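Local atomic coordinates of transcriptional activator, putative (Pyrococcus furiosus, PDB entry 1RTW), a protein that is a putative transcriptional activator of the all-helical TENA/THI-4/PQQC family, whose precise function is not established. Residues E37-L40 / V41-Y45; A135-W138 / V139-L143; G180-E183 / K184-R188. All coordinates share one frame; numbering follows the deposited sequence.

In the fold
Each contact spans about two turns of one helix and joins side chains three to five residues apart. Interactions 1 and 2 lie on helices 33-60 and 118-142, which touch through two indoles: Trp-39 CZ2 is 3.9 Å from Trp-136 CZ2. Both are partly buried and set a tryptophan against a polar side chain four residues on, an aspartate in interaction 1 and an asparagine in interaction 2. Interaction 3, at the start of helix 181-201, is a surface contact of charged chains and one phenylalanine; its centre is about 33 Å from that of interaction 1, across the chain's centre, and a second subunit meets it.

Interaction 1 of 3, residues E37-L40 / V41-Y45; sequences EKWL and VNDYY
Residues 37-45 form one unbroken stretch of helix 33-60, in which the amides of Val-41, Asp-43 and Tyr-44 bond to the carbonyls four residues earlier, Val-41 N meeting Glu-37 O at 3.0 Å and almost straight. Lys-38 O is gripped twice by Asn-42: backbone N lies 3.2 Å from it, and side-chain ND2 comes closer, 2.8 Å from Lys-38 O with an N-H...O angle of 175°. The two donors approach from opposite faces of the carbonyl plane. With its CG beside the backbone N (chi1 -73°), Asn-42 turns its amide back along the helix; bonds at both ends of the amide, ND2 to Lys-38 O and OD1 from Asp-99 N, would hold its rotation. Asp-43, one turn after Trp-39, sets its CB over one face of that indole, offset toward the rim, in a CH-pi contact 4.0 Å from the centroid of the Trp-39 five-membered ring. Asp-43 OD2 reaches Trp-39 CZ2 at 3.4 Å. The carboxylate plane is 21° from the ring plane, but the group is displaced past the CE2-CZ2 rim and does not lie over the indole. Trp-39 NE1 bonds instead to Tyr-132 OH, and Trp-156 packs on both side chains. A phosphate ion, probably from crystallisation, sits about 5 Å from the Asp-43 side chain. Trp-39 and Asp-43 make an i to i+4 side-chain pairing on the partly buried helix 33-60 of the TENA/THI-4/PQQC helical bundle.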
loop_
_atom_site.group_PDB
_atom_site.type_symbol
_atom_site.label_atom_id
_atom_site.label_comp_id
_atom_site.label_asym_id
_atom_site.label_seq_id
_atom_site.Cartn_x
_atom_site.Cartn_y
_atom_site.Cartn_z
ATOM N N GLU B 37 -28.022 19.919 -2.424
ATOM C CA GLU B 37 -26.840 20.218 -3.221
ATOM C C GLU B 37 -25.559 19.932 -2.452
ATOM O O GLU B 37 -24.632 19.322 -2.986
ATOM C CB GLU B 37 -26.855 21.665 -3.711
ATOM C CG GLU B 37 -25.595 22.054 -4.476
ATOM C CD GLU B 37 -25.717 23.372 -5.250
ATOM O OE1 GLU B 37 -26.835 23.727 -5.698
ATOM O OE2 GLU B 37 -24.676 24.039 -5.438
ATOM N N LYS B 38 -25.517 20.361 -1.197
ATOM C CA LYS B 38 -24.349 20.145 -0.356
ATOM C C LYS B 38 -24.117 18.646 -0.151
ATOM O O LYS B 38 -22.982 18.177 -0.203
ATOM C CB LYS B 38 -24.517 20.867 0.987
ATOM C CG LYS B 38 -23.271 20.861 1.853
ATOM C CD LYS B 38 -23.321 21.959 2.894
ATOM C CE LYS B 38 -23.224 23.337 2.256
ATOM N NZ LYS B 38 -21.922 23.512 1.544
ATOM N N TRP B 39 -25.193 17.891 0.057
ATOM C CA TRP B 39 -25.066 16.453 0.235
ATOM C C TRP B 39 -24.535 15.812 -1.041
ATOM O O TRP B 39 -23.685 14.934 -0.985
ATOM C CB TRP B 39 -26.404 15.800 0.614
ATOM C CG TRP B 39 -26.333 14.290 0.529
ATOM C CD1 TRP B 39 -25.823 13.438 1.467
ATOM C CD2 TRP B 39 -26.687 13.474 -0.600
ATOM N NE1 TRP B 39 -25.825 12.151 0.991
ATOM C CE2 TRP B 39 -26.348 12.144 -0.275
ATOM C CE3 TRP B 39 -27.252 13.743 -1.856
ATOM C CZ2 TRP B 39 -26.551 11.076 -1.169
ATOM C CZ3 TRP B 39 -27.453 12.679 -2.745
ATOM C CH2 TRP B 39 -27.104 11.364 -2.394
ATOM N N LEU B 40 -25.044 16.269 -2.183
ATOM C CA LEU B 40 -24.661 15.755 -3.492
ATOM C C LEU B 40 -23.165 15.914 -3.763
ATOM O O LEU B 40 -22.482 14.939 -4.070
ATOM C CB LEU B 40 -25.466 16.468 -4.582
ATOM C CG LEU B 40 -25.438 15.874 -5.985
ATOM C CD1 LEU B 40 -26.357 14.672 -6.047
ATOM C CD2 LEU B 40 -25.873 16.910 -6.987
ATOM N N VAL B 41 -22.664 17.140 -3.642
ATOM C CA VAL B 41 -21.248 17.443 -3.865
ATOM C C VAL B 41 -20.343 16.583 -2.981
ATOM O O VAL B 41 -19.332 16.055 -3.434
ATOM C CB VAL B 41 -20.959 18.940 -3.572
ATOM C CG1 VAL B 41 -19.484 19.228 -3.621
ATOM C CG2 VAL B 41 -21.696 19.834 -4.584
ATOM N N ASN B 42 -20.730 16.418 -1.724
ATOM C CA ASN B 42 -19.933 15.636 -0.796
ATOM C C ASN B 42 -20.063 14.131 -0.957
ATOM O O ASN B 42 -19.087 13.399 -0.795
ATOM C CB ASN B 42 -20.218 16.062 0.637
ATOM C CG ASN B 42 -19.615 17.400 0.960
ATOM O OD1 ASN B 42 -18.478 17.490 1.426
ATOM N ND2 ASN B 42 -20.366 18.458 0.703
ATOM N N ASP B 43 -21.253 13.650 -1.276
ATOM C CA ASP B 43 -21.388 12.216 -1.448
ATOM C C ASP B 43 -20.725 11.762 -2.746
ATOM O O ASP B 43 -20.228 10.647 -2.839
ATOM C CB ASP B 43 -22.846 11.781 -1.401
ATOM C CG ASP B 43 -22.997 10.367 -0.885
ATOM O OD1 ASP B 43 -22.584 10.106 0.266
ATOM O OD2 ASP B 43 -23.512 9.513 -1.630
ATOM N N TYR B 44 -20.697 12.645 -3.739
ATOM C CA TYR B 44 -20.071 12.340 -5.021
ATOM C C TYR B 44 -18.584 12.092 -4.777
ATOM O O TYR B 44 -17.987 11.186 -5.364
ATOM C CB TYR B 44 -20.264 13.506 -5.985
ATOM C CG TYR B 44 -19.609 13.308 -7.322
ATOM C CD1 TYR B 44 -20.048 12.314 -8.190
ATOM C CD2 TYR B 44 -18.577 14.142 -7.737
ATOM C CE1 TYR B 44 -19.482 12.160 -9.449
ATOM C CE2 TYR B 44 -17.998 14.000 -8.995
ATOM C CZ TYR B 44 -18.460 13.008 -9.843
ATOM O OH TYR B 44 -17.906 12.882 -11.089
ATOM N N TYR B 45 -18.003 12.910 -3.901
ATOM C CA TYR B 45 -16.607 12.785 -3.525
ATOM C C TYR B 45 -16.422 11.467 -2.770
ATOM O O TYR B 45 -15.450 10.746 -2.989
ATOM C CB TYR B 45 -16.207 13.939 -2.615
ATOM C CG TYR B 45 -14.816 13.823 -2.049
ATOM C CD1 TYR B 45 -14.607 13.443 -0.719
ATOM C CD2 TYR B 45 -13.714 14.140 -2.824
ATOM C CE1 TYR B 45 -13.318 13.391 -0.178
ATOM C CE2 TYR B 45 -12.422 14.093 -2.298
ATOM C CZ TYR B 45 -12.230 13.718 -0.979
ATOM O OH TYR B 45 -10.942 13.674 -0.492
#

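Interaction 2 of 3, residues A135-W138 / V139-L143; sequences AWKW and VRENL
Trp-138 O receives two donors near the end of helix 118-142: Asn-142 ND2 at 3.1 Å, with an N-H...O angle of 169°, and Glu-141 N in a weak, bent bond. A side-chain amide thus bonds back to a carbonyl one turn earlier, near the end of this helix of the TENA/THI-4/PQQC bundle. The oxygen lies in the plane of the Asn-142 amide, although the donor itself is tilted from the carbonyl plane. The same amide is stacked on the Trp-138 indole, the two planes 18° apart. ND2 sits over the centre of the ring system, 3.3 Å from Trp-138 CE2, and Asn-142 CB makes a CH-pi contact over the six-membered ring, 3.9 Å from its centroid. Asn-142 CG stands beside its backbone N (chi1 -77°), which swings the amide back over the indole. Carbonyl and indole face together therefore limit how the amide can turn. Beyond this pair, Val-139 CG2 touches both tryptophans, lying 4.1 Å from Trp-138 CE3 and a little farther from Trp-136 CE3. Helix 21-28 packs on this side, Ala-27 against Trp-138 and Leu-23 against Val-139, and Ile-153 of helix 150-157 meets Trp-136 and Val-139. The other side carries charge. Lys-137 runs alongside Glu-141, but its NZ pairs with Glu-134, and the meeting is made by the aliphatic part of the lysine. Arg-140 NH2 and Glu-141 OE2 form a long salt bridge, the oxygen lying in the guanidinium plane. Both charged groups come to one methylene from the same side: Lys-137 CG is 3.5 Å from Arg-140 NH2 and equally far from Glu-141 OE2.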
loop_
_atom_site.group_PDB
_atom_site.type_symbol
_atom_site.label_atom_id
_atom_site.label_comp_id
_atom_site.label_asym_id
_atom_site.label_seq_id
_atom_site.Cartn_x
_atom_site.Cartn_y
_atom_site.Cartn_z
ATOM N N ALA B 135 -31.062 3.195 5.133
ATOM C CA ALA B 135 -31.477 4.599 5.118
ATOM C C ALA B 135 -32.399 4.932 3.961
ATOM O O ALA B 135 -33.457 5.526 4.151
ATOM C CB ALA B 135 -30.261 5.505 5.089
ATOM N N TRP B 136 -31.992 4.543 2.760
ATOM C CA TRP B 136 -32.783 4.810 1.577
ATOM C C TRP B 136 -34.021 3.919 1.518
ATOM O O TRP B 136 -35.014 4.270 0.885
ATOM C CB TRP B 136 -31.910 4.703 0.328
ATOM C CG TRP B 136 -30.884 5.794 0.318
ATOM C CD1 TRP B 136 -29.569 5.692 0.688
ATOM C CD2 TRP B 136 -31.110 7.177 0.027
ATOM N NE1 TRP B 136 -28.970 6.922 0.651
ATOM C CE2 TRP B 136 -29.885 7.848 0.249
ATOM C CE3 TRP B 136 -32.221 7.908 -0.400
ATOM C CZ2 TRP B 136 -29.753 9.228 0.066
ATOM C CZ3 TRP B 136 -32.085 9.279 -0.579
ATOM C CH2 TRP B 136 -30.858 9.921 -0.351
ATOM N N LYS B 137 -33.977 2.791 2.219
ATOM C CA LYS B 137 -35.124 1.893 2.265
ATOM C C LYS B 137 -36.161 2.591 3.148
ATOM O O LYS B 137 -37.352 2.605 2.832
ATOM C CB LYS B 137 -34.728 0.539 2.860
ATOM C CG LYS B 137 -35.661 -0.600 2.485
ATOM C CD LYS B 137 -35.034 -1.962 2.757
ATOM C CE LYS B 137 -34.710 -2.162 4.232
ATOM N NZ LYS B 137 -34.080 -3.489 4.489
ATOM N N TRP B 138 -35.685 3.214 4.227
ATOM C CA TRP B 138 -36.557 3.944 5.133
ATOM C C TRP B 138 -37.242 5.059 4.355
ATOM O O TRP B 138 -38.444 5.277 4.493
ATOM C CB TRP B 138 -35.765 4.557 6.287
ATOM C CG TRP B 138 -36.655 5.208 7.324
ATOM C CD1 TRP B 138 -37.144 4.630 8.458
ATOM C CD2 TRP B 138 -37.194 6.538 7.291
ATOM N NE1 TRP B 138 -37.958 5.510 9.129
ATOM C CE2 TRP B 138 -38.007 6.685 8.436
ATOM C CE3 TRP B 138 -37.073 7.613 6.403
ATOM C CZ2 TRP B 138 -38.694 7.875 8.720
ATOM C CZ3 TRP B 138 -37.758 8.795 6.685
ATOM C CH2 TRP B 138 -38.562 8.912 7.836
ATOM N N VAL B 139 -36.463 5.770 3.548
ATOM C CA VAL B 139 -36.995 6.858 2.746
ATOM C C VAL B 139 -38.074 6.379 1.775
ATOM O O VAL B 139 -39.129 6.998 1.673
ATOM C CB VAL B 139 -35.875 7.595 1.988
ATOM C CG1 VAL B 139 -36.465 8.591 1.015
ATOM C CG2 VAL B 139 -34.978 8.323 2.973
ATOM N N ARG B 140 -37.829 5.266 1.087
ATOM C CA ARG B 140 -38.807 4.740 0.138
ATOM C C ARG B 140 -40.110 4.361 0.841
ATOM O O ARG B 140 -41.199 4.536 0.289
ATOM C CB ARG B 140 -38.260 3.509 -0.591
ATOM C CG ARG B 140 -39.237 2.927 -1.615
ATOM C CD ARG B 140 -38.776 1.576 -2.149
ATOM N NE ARG B 140 -38.580 0.597 -1.076
ATOM C CZ ARG B 140 -37.918 -0.549 -1.214
ATOM N NH1 ARG B 140 -37.381 -0.878 -2.383
ATOM N NH2 ARG B 140 -37.783 -1.368 -0.179
ATOM N N GLU B 141 -39.980 3.901 2.080
ATOM C CA GLU B 141 -41.107 3.463 2.883
ATOM C C GLU B 141 -41.843 4.552 3.651
ATOM O O GLU B 141 -42.871 4.283 4.264
ATOM C CB GLU B 141 -40.655 2.360 3.832
ATOM C CG GLU B 141 -40.198 1.107 3.092
ATOM C CD GLU B 141 -39.435 0.118 3.962
ATOM O OE1 GLU B 141 -39.217 0.390 5.164
ATOM O OE2 GLU B 141 -39.041 -0.943 3.431
ATOM N N ASN B 142 -41.318 5.770 3.640
ATOM C CA ASN B 142 -41.980 6.865 4.337
ATOM C C ASN B 142 -42.214 8.043 3.401
ATOM O O ASN B 142 -42.578 9.138 3.833
ATOM C CB ASN B 142 -41.191 7.282 5.583
ATOM C CG ASN B 142 -41.387 6.315 6.744
ATOM O OD1 ASN B 142 -42.318 6.460 7.540
ATOM N ND2 ASN B 142 -40.518 5.312 6.833
ATOM N N LEU B 143 -42.062 7.774 2.111
ATOM C CA LEU B 143 -42.242 8.765 1.060
ATOM C C LEU B 143 -43.726 9.113 0.896
ATOM O O LEU B 143 -44.521 8.270 0.463
ATOM C CB LEU B 143 -41.686 8.206 -0.255
ATOM C CG LEU B 143 -41.320 9.145 -1.399
ATOM C CD1 LEU B 143 -40.230 10.106 -0.957
ATOM C CD2 LEU B 143 -40.845 8.325 -2.588
#

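Interaction 3 of 3, residues G180-E183 / K184-R188; sequences GEFE and KERAR
Phe-182 and Arg-186 run side by side in the first turns of helix 181-201, an i to i+4 pair at the surface of this TENA/THI-4/PQQC helical bundle. Arg-186 comes over one face of the Phe-182 ring with its CG, and the guanidinium, its plane 80° from the ring's, brings its edge above the rim at CZ: Arg-186 NE is 3.5 Å from Phe-182 CZ, with NH2 also close. Phe-182 CG lies opposite its backbone N (chi1 167°), and a bend at chi2 of Arg-186 turns that chain alongside it. Lys-184 passes Gly-180 O instead, its CG 3.0 Å from that oxygen, which also accepts the Lys-184 amide from well above the carbonyl plane. Extended beyond CG, Lys-184 runs beside Glu-181 and ends in a long salt bridge, NZ to Glu-181 OE1. Glu-177 is a further, weak ion partner of the lysine. Glu-183 crosses Arg-186 obliquely and touches its aliphatic part. In the next shell, Glu-183 OE2 bonds to His-179 NE2 of a second subunit, and Lys-178 of that subunit makes a cation-pi contact with Phe-182, so this end of the helix takes part in the subunit interface. Leu-119 of helix 118-142 packs on Glu-183 and Ala-187. Arg-188 pairs with Glu-5 through NH1, while its NE lies 3.6 Å from Glu-185 OE2.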
loop_
_atom_site.group_PDB
_atom_site.type_symbol
_atom_site.label_atom_id
_atom_site.label_comp_id
_atom_site.label_asym_id
_atom_site.label_seq_id
_atom_site.Cartn_x
_atom_site.Cartn_y
_atom_site.Cartn_z
ATOM N N GLY B 180 -10.351 -15.691 14.419
ATOM C CA GLY B 180 -10.497 -15.751 15.860
ATOM C C GLY B 180 -11.273 -14.566 16.399
ATOM O O GLY B 180 -11.823 -13.775 15.627
ATOM N N GLU B 181 -11.292 -14.428 17.723
ATOM C CA GLU B 181 -11.994 -13.331 18.383
ATOM C C GLU B 181 -11.173 -12.046 18.451
ATOM O O GLU B 181 -11.745 -10.963 18.563
ATOM C CB GLU B 181 -12.468 -13.746 19.781
ATOM C CG GLU B 181 -13.933 -14.187 19.847
ATOM C CD GLU B 181 -14.284 -15.331 18.892
ATOM O OE1 GLU B 181 -15.375 -15.267 18.286
ATOM O OE2 GLU B 181 -13.493 -16.293 18.752
ATOM N N PHE B 182 -9.846 -12.162 18.403
ATOM C CA PHE B 182 -8.980 -10.980 18.429
ATOM C C PHE B 182 -9.185 -10.180 17.144
ATOM O O PHE B 182 -9.433 -8.970 17.173
ATOM C CB PHE B 182 -7.497 -11.365 18.521
ATOM C CG PHE B 182 -6.550 -10.216 18.232
ATOM C CD1 PHE B 182 -6.455 -9.135 19.106
ATOM C CD2 PHE B 182 -5.779 -10.202 17.073
ATOM C CE1 PHE B 182 -5.607 -8.055 18.832
ATOM C CE2 PHE B 182 -4.926 -9.128 16.790
ATOM C CZ PHE B 182 -4.842 -8.052 17.673
ATOM N N GLU B 183 -9.080 -10.883 16.021
ATOM C CA GLU B 183 -9.223 -10.280 14.711
ATOM C C GLU B 183 -10.666 -9.872 14.447
ATOM O O GLU B 183 -10.920 -8.906 13.726
ATOM C CB GLU B 183 -8.695 -11.233 13.638
ATOM C CG GLU B 183 -8.190 -10.546 12.371
ATOM C CD GLU B 183 -7.115 -9.489 12.637
ATOM O OE1 GLU B 183 -7.381 -8.290 12.394
ATOM O OE2 GLU B 183 -6.000 -9.853 13.067
ATOM N N LYS B 184 -11.611 -10.592 15.046
ATOM C CA LYS B 184 -13.016 -10.249 14.886
ATOM C C LYS B 184 -13.277 -8.932 15.602
ATOM O O LYS B 184 -14.003 -8.083 15.089
ATOM C CB LYS B 184 -13.935 -11.335 15.450
ATOM C CG LYS B 184 -14.263 -12.446 14.471
ATOM C CD LYS B 184 -15.258 -13.438 15.058
ATOM C CE LYS B 184 -15.468 -14.606 14.110
ATOM N NZ LYS B 184 -16.520 -15.568 14.548
ATOM N N GLU B 185 -12.663 -8.757 16.773
ATOM C CA GLU B 185 -12.823 -7.532 17.558
ATOM C C GLU B 185 -12.299 -6.313 16.812
ATOM O O GLU B 185 -12.856 -5.223 16.927
ATOM C CB GLU B 185 -12.126 -7.647 18.919
ATOM C CG GLU B 185 -13.038 -8.078 20.066
ATOM C CD GLU B 185 -14.159 -7.083 20.368
ATOM O OE1 GLU B 185 -13.928 -5.853 20.324
ATOM O OE2 GLU B 185 -15.279 -7.540 20.673
ATOM N N ARG B 186 -11.210 -6.502 16.071
ATOM C CA ARG B 186 -10.616 -5.425 15.283
ATOM C C ARG B 186 -11.669 -4.962 14.278
ATOM O O ARG B 186 -11.922 -3.768 14.135
ATOM C CB ARG B 186 -9.373 -5.927 14.542
ATOM C CG ARG B 186 -8.140 -6.136 15.412
ATOM C CD ARG B 186 -7.157 -4.983 15.262
ATOM N NE ARG B 186 -5.938 -5.205 16.034
ATOM C CZ ARG B 186 -4.852 -4.436 15.972
ATOM N NH1 ARG B 186 -4.818 -3.381 15.167
ATOM N NH2 ARG B 186 -3.796 -4.724 16.723
ATOM N N ALA B 187 -12.307 -5.929 13.625
ATOM C CA ALA B 187 -13.350 -5.647 12.652
ATOM C C ALA B 187 -14.552 -5.024 13.343
ATOM O O ALA B 187 -15.164 -4.110 12.803
ATOM C CB ALA B 187 -13.756 -6.917 11.927
ATOM N N ARG B 188 -14.905 -5.528 14.526
ATOM C CA ARG B 188 -16.038 -4.969 15.265
ATOM C C ARG B 188 -15.808 -3.476 15.482
ATOM O O ARG B 188 -16.727 -2.667 15.314
ATOM C CB ARG B 188 -16.232 -5.669 16.618
ATOM C CG ARG B 188 -16.659 -7.127 16.520
ATOM C CD ARG B 188 -16.906 -7.739 17.902
ATOM N NE ARG B 188 -16.823 -9.201 17.900
ATOM C CZ ARG B 188 -17.825 -10.021 17.586
ATOM N NH1 ARG B 188 -19.011 -9.532 17.249
ATOM N NH2 ARG B 188 -17.635 -11.336 17.581
#